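Local coordinates for protein [4Fe-4S]-dependent U34-ARNt thiolase (Methanococcus maripaludis, PDB 6SCY) that probably thiolates the wobble uridine of tRNA, using ATP and a [4Fe-4S] cluster, at residues 15-19 with 216-220; 163-169 with 203-209. All blocks are in the same frame, centred on the assembly; numbering follows the deposited sequence.

Contact 1 fastens the N-terminal zinc-binding part, through residues 15-19, to the helix at 216-220, whereas contact 2 joins neighbouring strands at one edge of the parallel PP-loop sheet. Their centres are 22 Å apart, yet they meet where Val217 CG2 packs against Leu209 CD2 at 4.1 Å; strand 204-206 is followed directly in the chain by helix 214-223. Contact 2 is the one beside the presumed active site: it carries Gly168, predicted to bind ATP, and the His169 side chain lies about 10 Å from the iron-sulfur cluster. Contact 1 lies near another metal, the zinc ion held by Cys6, Cys9, Cys25 and Cys28, about 10 Å from the Tyr15 side chain.

Contact 1: residues 15-19 with 216-220; sequences YHQKH and EVLLL. With SO4 (sulfate ion), chain S.
Strand 15-17 and helix segment 216-220 run almost antiparallel, their axes 162° apart and 11.4 Å at closest approach, so that Tyr15 falls beside Leu219 and Gln17 beside Glu216. Backbones this far apart can meet through side chains alone. Tyr15 does most of the reaching: with CG anti to the backbone N (chi1 169°), its ring extends along the helix flank, and the CD2 methyl of Leu219 lies obliquely against its base, 3.6 Å from Tyr15 CB. Farther out the phenol crosses the Glu216 chain at about a right angle, Tyr15 OH coming 3.1 Å from Glu216 OE2 while CZ rests against the CG methylene. That same carboxylate oxygen is approached by Gln17 NE2 at 3.3 Å, amide and carboxylate being nearly parallel planes, and the His19 ring turns its edge to it, with NE2 3.8 Å away. Gln17 OE1 is hydrogen-bonded to Ser20 OG, which fixes which way the amide faces. The contact thus joins the N-terminal LIM-type zinc module, whose zinc ion is held by Cys6, Cys9, Cys25 and Cys28, to a helix of the PP-loop domain; Phe29, from helix 26-41 of the same N-terminal part, touches Tyr15, Glu216 and Leu219 and so widens the joint. A glycine in place of Tyr15 would probably open a gap beside Leu219 CD2 and Glu216 CG, where the ring now lies, and leave the carboxylate without its hydroxyl neighbour. Beside CD1 and CE1 of that ring a sulfate, probably from the crystallisation liquor, accepts a hydrogen bond from His16 N to its O2 (2.8 Å, 165° at the hydrogen).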
# COMPACT_ATOMS: atom_id res chain seq x y z
N TYR A 15 -15.64 -19.21 19.37
CA TYR A 15 -15.10 -18.22 18.45
C TYR A 15 -15.05 -18.74 17.03
O TYR A 15 -14.56 -19.84 16.79
CB TYR A 15 -13.71 -17.74 18.92
CG TYR A 15 -12.93 -16.91 17.92
CD1 TYR A 15 -13.33 -15.62 17.59
CD2 TYR A 15 -11.76 -17.40 17.34
CE1 TYR A 15 -12.61 -14.84 16.68
CE2 TYR A 15 -11.02 -16.63 16.44
CZ TYR A 15 -11.45 -15.36 16.11
OH TYR A 15 -10.74 -14.61 15.19
N HIS A 16 -15.57 -17.94 16.10
CA HIS A 16 -15.54 -18.23 14.68
C HIS A 16 -14.53 -17.29 14.04
O HIS A 16 -14.79 -16.08 13.93
CB HIS A 16 -16.93 -18.09 14.05
CG HIS A 16 -16.91 -18.09 12.55
ND1 HIS A 16 -16.54 -19.21 11.83
CD2 HIS A 16 -17.18 -17.08 11.69
CE1 HIS A 16 -16.61 -18.86 10.56
NE2 HIS A 16 -16.99 -17.59 10.42
N GLN A 17 -13.36 -17.83 13.66
CA GLN A 17 -12.27 -17.10 13.03
C GLN A 17 -12.68 -16.79 11.60
O GLN A 17 -12.40 -17.58 10.70
CB GLN A 17 -10.96 -17.91 13.09
CG GLN A 17 -9.71 -17.06 13.03
CD GLN A 17 -8.46 -17.88 13.21
OE1 GLN A 17 -7.98 -18.53 12.28
NE2 GLN A 17 -7.91 -17.85 14.40
N LYS A 18 -13.39 -15.66 11.42
CA LYS A 18 -13.94 -15.18 10.16
C LYS A 18 -12.96 -15.20 8.98
O LYS A 18 -13.42 -15.42 7.85
CB LYS A 18 -14.57 -13.78 10.33
CG LYS A 18 -16.09 -13.83 10.41
CD LYS A 18 -16.73 -12.46 10.59
CE LYS A 18 -18.18 -12.42 10.15
NZ LYS A 18 -19.08 -13.18 11.07
N HIS A 19 -11.64 -15.04 9.23
CA HIS A 19 -10.67 -15.07 8.14
C HIS A 19 -10.38 -16.48 7.62
O HIS A 19 -10.34 -16.67 6.40
CB HIS A 19 -9.39 -14.29 8.45
CG HIS A 19 -8.53 -14.85 9.55
ND1 HIS A 19 -7.60 -15.84 9.30
CD2 HIS A 19 -8.42 -14.45 10.84
CE1 HIS A 19 -6.99 -16.05 10.45
NE2 HIS A 19 -7.44 -15.23 11.40
N GLU A 216 -9.12 -10.97 18.57
CA GLU A 216 -8.57 -12.17 19.20
C GLU A 216 -7.88 -11.79 20.50
O GLU A 216 -8.09 -12.45 21.51
CB GLU A 216 -7.60 -12.90 18.26
CG GLU A 216 -8.28 -13.77 17.23
CD GLU A 216 -7.35 -14.60 16.36
OE1 GLU A 216 -6.37 -15.18 16.88
OE2 GLU A 216 -7.62 -14.67 15.14
N VAL A 217 -7.09 -10.69 20.49
CA VAL A 217 -6.38 -10.15 21.66
C VAL A 217 -7.41 -9.80 22.74
O VAL A 217 -7.22 -10.15 23.90
CB VAL A 217 -5.47 -8.93 21.29
CG1 VAL A 217 -5.09 -8.12 22.52
CG2 VAL A 217 -4.22 -9.38 20.54
N LEU A 218 -8.51 -9.14 22.34
CA LEU A 218 -9.61 -8.74 23.22
C LEU A 218 -10.35 -9.96 23.78
O LEU A 218 -10.65 -9.99 24.97
CB LEU A 218 -10.58 -7.83 22.45
CG LEU A 218 -11.77 -7.30 23.24
CD1 LEU A 218 -11.37 -6.14 24.13
CD2 LEU A 218 -12.89 -6.89 22.31
N LEU A 219 -10.63 -10.97 22.92
CA LEU A 219 -11.31 -12.22 23.30
C LEU A 219 -10.45 -12.99 24.30
O LEU A 219 -10.99 -13.49 25.29
CB LEU A 219 -11.62 -13.07 22.06
CG LEU A 219 -12.47 -14.34 22.28
CD1 LEU A 219 -13.96 -14.01 22.41
CD2 LEU A 219 -12.28 -15.30 21.14
N LEU A 220 -9.12 -13.02 24.09
CA LEU A 220 -8.16 -13.68 24.97
C LEU A 220 -8.11 -12.98 26.33
O LEU A 220 -7.95 -13.65 27.34
CB LEU A 220 -6.77 -13.75 24.31
CG LEU A 220 -5.82 -14.87 24.79
CD1 LEU A 220 -6.19 -16.21 24.19
CD2 LEU A 220 -4.39 -14.57 24.40
S SO4 S . -17.07 -14.28 15.64
O1 SO4 S . -18.19 -13.51 16.18
O2 SO4 S . -16.84 -15.45 16.48
O3 SO4 S . -15.86 -13.45 15.62
O4 SO4 S . -17.40 -14.71 14.28

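Contact 2: residues 163-169 with 203-209; sequences DFLAIGH and VKRIKPL. With SO4 (sulfate ion), chain B.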
# COMPACT_ATOMS: atom_id res chain seq x y z
N ASP A 163 17.87 -8.48 26.58
CA ASP A 163 18.16 -9.00 25.25
C ASP A 163 17.13 -8.53 24.22
O ASP A 163 17.47 -8.29 23.06
CB ASP A 163 18.27 -10.54 25.30
CG ASP A 163 19.44 -11.00 26.14
OD1 ASP A 163 20.59 -10.74 25.74
OD2 ASP A 163 19.19 -11.61 27.20
N PHE A 164 15.86 -8.40 24.65
CA PHE A 164 14.76 -7.97 23.78
C PHE A 164 13.82 -7.00 24.49
O PHE A 164 13.70 -7.03 25.72
CB PHE A 164 13.97 -9.18 23.27
CG PHE A 164 14.78 -10.18 22.48
CD1 PHE A 164 15.12 -9.93 21.15
CD2 PHE A 164 15.19 -11.38 23.05
CE1 PHE A 164 15.86 -10.85 20.42
CE2 PHE A 164 15.93 -12.30 22.31
CZ PHE A 164 16.26 -12.03 21.00
N LEU A 165 13.15 -6.15 23.70
CA LEU A 165 12.14 -5.21 24.18
C LEU A 165 10.82 -5.61 23.52
O LEU A 165 10.65 -5.45 22.31
CB LEU A 165 12.54 -3.75 23.86
CG LEU A 165 11.51 -2.64 24.10
CD1 LEU A 165 11.33 -2.33 25.58
CD2 LEU A 165 11.91 -1.37 23.38
N ALA A 166 9.91 -6.22 24.31
CA ALA A 166 8.62 -6.68 23.82
C ALA A 166 7.58 -5.55 23.81
O ALA A 166 7.41 -4.87 24.81
CB ALA A 166 8.13 -7.85 24.64
N ILE A 167 6.95 -5.32 22.64
CA ILE A 167 5.93 -4.28 22.42
C ILE A 167 4.61 -4.96 22.02
O ILE A 167 4.60 -5.86 21.18
CB ILE A 167 6.39 -3.20 21.38
CG1 ILE A 167 7.85 -2.72 21.59
CG2 ILE A 167 5.43 -2.01 21.33
CD1 ILE A 167 8.12 -1.91 22.83
N GLY A 168 3.51 -4.53 22.65
CA GLY A 168 2.18 -5.09 22.44
C GLY A 168 1.42 -4.64 21.20
O GLY A 168 0.25 -4.28 21.29
N HIS A 169 2.08 -4.69 20.02
CA HIS A 169 1.43 -4.31 18.77
C HIS A 169 0.72 -5.53 18.23
O HIS A 169 1.32 -6.60 18.16
CB HIS A 169 2.44 -3.78 17.73
CG HIS A 169 3.04 -2.44 18.06
ND1 HIS A 169 4.33 -2.12 17.66
CD2 HIS A 169 2.51 -1.38 18.71
CE1 HIS A 169 4.53 -0.89 18.09
NE2 HIS A 169 3.47 -0.40 18.72
N VAL A 203 18.58 -2.36 21.70
CA VAL A 203 17.91 -3.60 22.12
C VAL A 203 16.84 -3.90 21.07
O VAL A 203 16.13 -2.99 20.64
CB VAL A 203 17.33 -3.48 23.56
CG1 VAL A 203 16.64 -4.77 24.01
CG2 VAL A 203 18.41 -3.09 24.57
N LYS A 204 16.74 -5.17 20.64
CA LYS A 204 15.81 -5.62 19.60
C LYS A 204 14.35 -5.53 20.02
O LYS A 204 13.96 -6.11 21.04
CB LYS A 204 16.17 -7.04 19.13
CG LYS A 204 15.90 -7.30 17.65
CD LYS A 204 14.59 -8.04 17.40
CE LYS A 204 14.48 -8.44 15.95
NZ LYS A 204 13.32 -9.34 15.72
N ARG A 205 13.55 -4.81 19.23
CA ARG A 205 12.12 -4.63 19.44
C ARG A 205 11.35 -5.83 18.90
O ARG A 205 11.34 -6.07 17.69
CB ARG A 205 11.63 -3.34 18.77
CG ARG A 205 11.32 -2.20 19.73
CD ARG A 205 10.92 -0.94 18.97
NE ARG A 205 10.50 0.12 19.88
CZ ARG A 205 9.24 0.51 20.05
NH1 ARG A 205 8.26 -0.07 19.37
NH2 ARG A 205 8.96 1.48 20.90
N ILE A 206 10.76 -6.63 19.80
CA ILE A 206 9.96 -7.81 19.45
C ILE A 206 8.48 -7.52 19.69
O ILE A 206 8.15 -6.79 20.62
CB ILE A 206 10.45 -9.13 20.13
CG1 ILE A 206 10.56 -9.00 21.67
CG2 ILE A 206 11.77 -9.59 19.52
CD1 ILE A 206 10.32 -10.28 22.48
N LYS A 207 7.59 -8.04 18.83
CA LYS A 207 6.14 -7.85 18.97
C LYS A 207 5.48 -9.23 19.01
O LYS A 207 5.24 -9.82 17.96
CB LYS A 207 5.56 -7.00 17.83
CG LYS A 207 5.92 -5.53 17.92
CD LYS A 207 6.25 -4.96 16.55
CE LYS A 207 7.25 -3.83 16.64
NZ LYS A 207 8.59 -4.30 17.09
N PRO A 208 5.24 -9.80 20.22
CA PRO A 208 4.64 -11.14 20.27
C PRO A 208 3.24 -11.19 19.68
O PRO A 208 2.90 -12.18 19.04
CB PRO A 208 4.65 -11.47 21.77
CG PRO A 208 5.63 -10.52 22.39
CD PRO A 208 5.50 -9.27 21.57
N LEU A 209 2.46 -10.12 19.83
CA LEU A 209 1.07 -10.05 19.34
C LEU A 209 0.92 -9.64 17.86
O LEU A 209 -0.21 -9.55 17.38
CB LEU A 209 0.24 -9.11 20.25
CG LEU A 209 0.09 -9.50 21.74
CD1 LEU A 209 -0.66 -8.45 22.49
CD2 LEU A 209 -0.66 -10.78 21.91
S SO4 B . 5.03 2.44 21.25
O1 SO4 B . 5.47 1.60 22.37
O2 SO4 B . 3.58 2.63 21.31
O3 SO4 B . 5.38 1.79 19.99
O4 SO4 B . 5.71 3.73 21.33
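Leu165 and Arg205 stand side by side on one face of the two strands, while Phe164, Ala166 and Ile206 occupy the other. On that second face the bump is Ile206: its first torsion (chi1 54°), with CG1 between the backbone N and carbonyl carbon, turns CG1 toward strand 164-167 and, with it, CD1 over the small Ala166, 3.9 Å from Ala166 CB and equally near Phe164 CB. The CG2 branch meets Phe164 CD1 obliquely at 3.7 Å, and Val52 of strand 51-55 adjoins this cluster. Three backbone hydrogen bonds, Leu165 N to Lys204 O, Ile206 N to Leu165 O and Ile167 N to Ile206 O, each 2.8 Å, set the parallel register. These are consecutive strands of the five-stranded parallel sheet of a PP-loop (HUP-type) fold, linked by a crossover through helices 171-184 and 188-192. On the first face Leu165 CD2 lies against Arg205 CG at 3.8 Å, and the extended arginine slides its guanidinium beneath Ile167, whose CG1 sits 3.5 Å above that plane. Ile167 CG2 lies over one face of the His169 ring, near its rim, and Lys207 runs alongside, CE at the ring edge. His169 NE2 (3.2 Å) and Arg205 NH1 (3.5 Å) each make a weak hydrogen bond to sulfate O3, and a second sulfate forms a salt bridge with Arg205 NH1; both ions, probably from the crystallisation liquor, are consistent with a pocket for anions between His169 and Arg205.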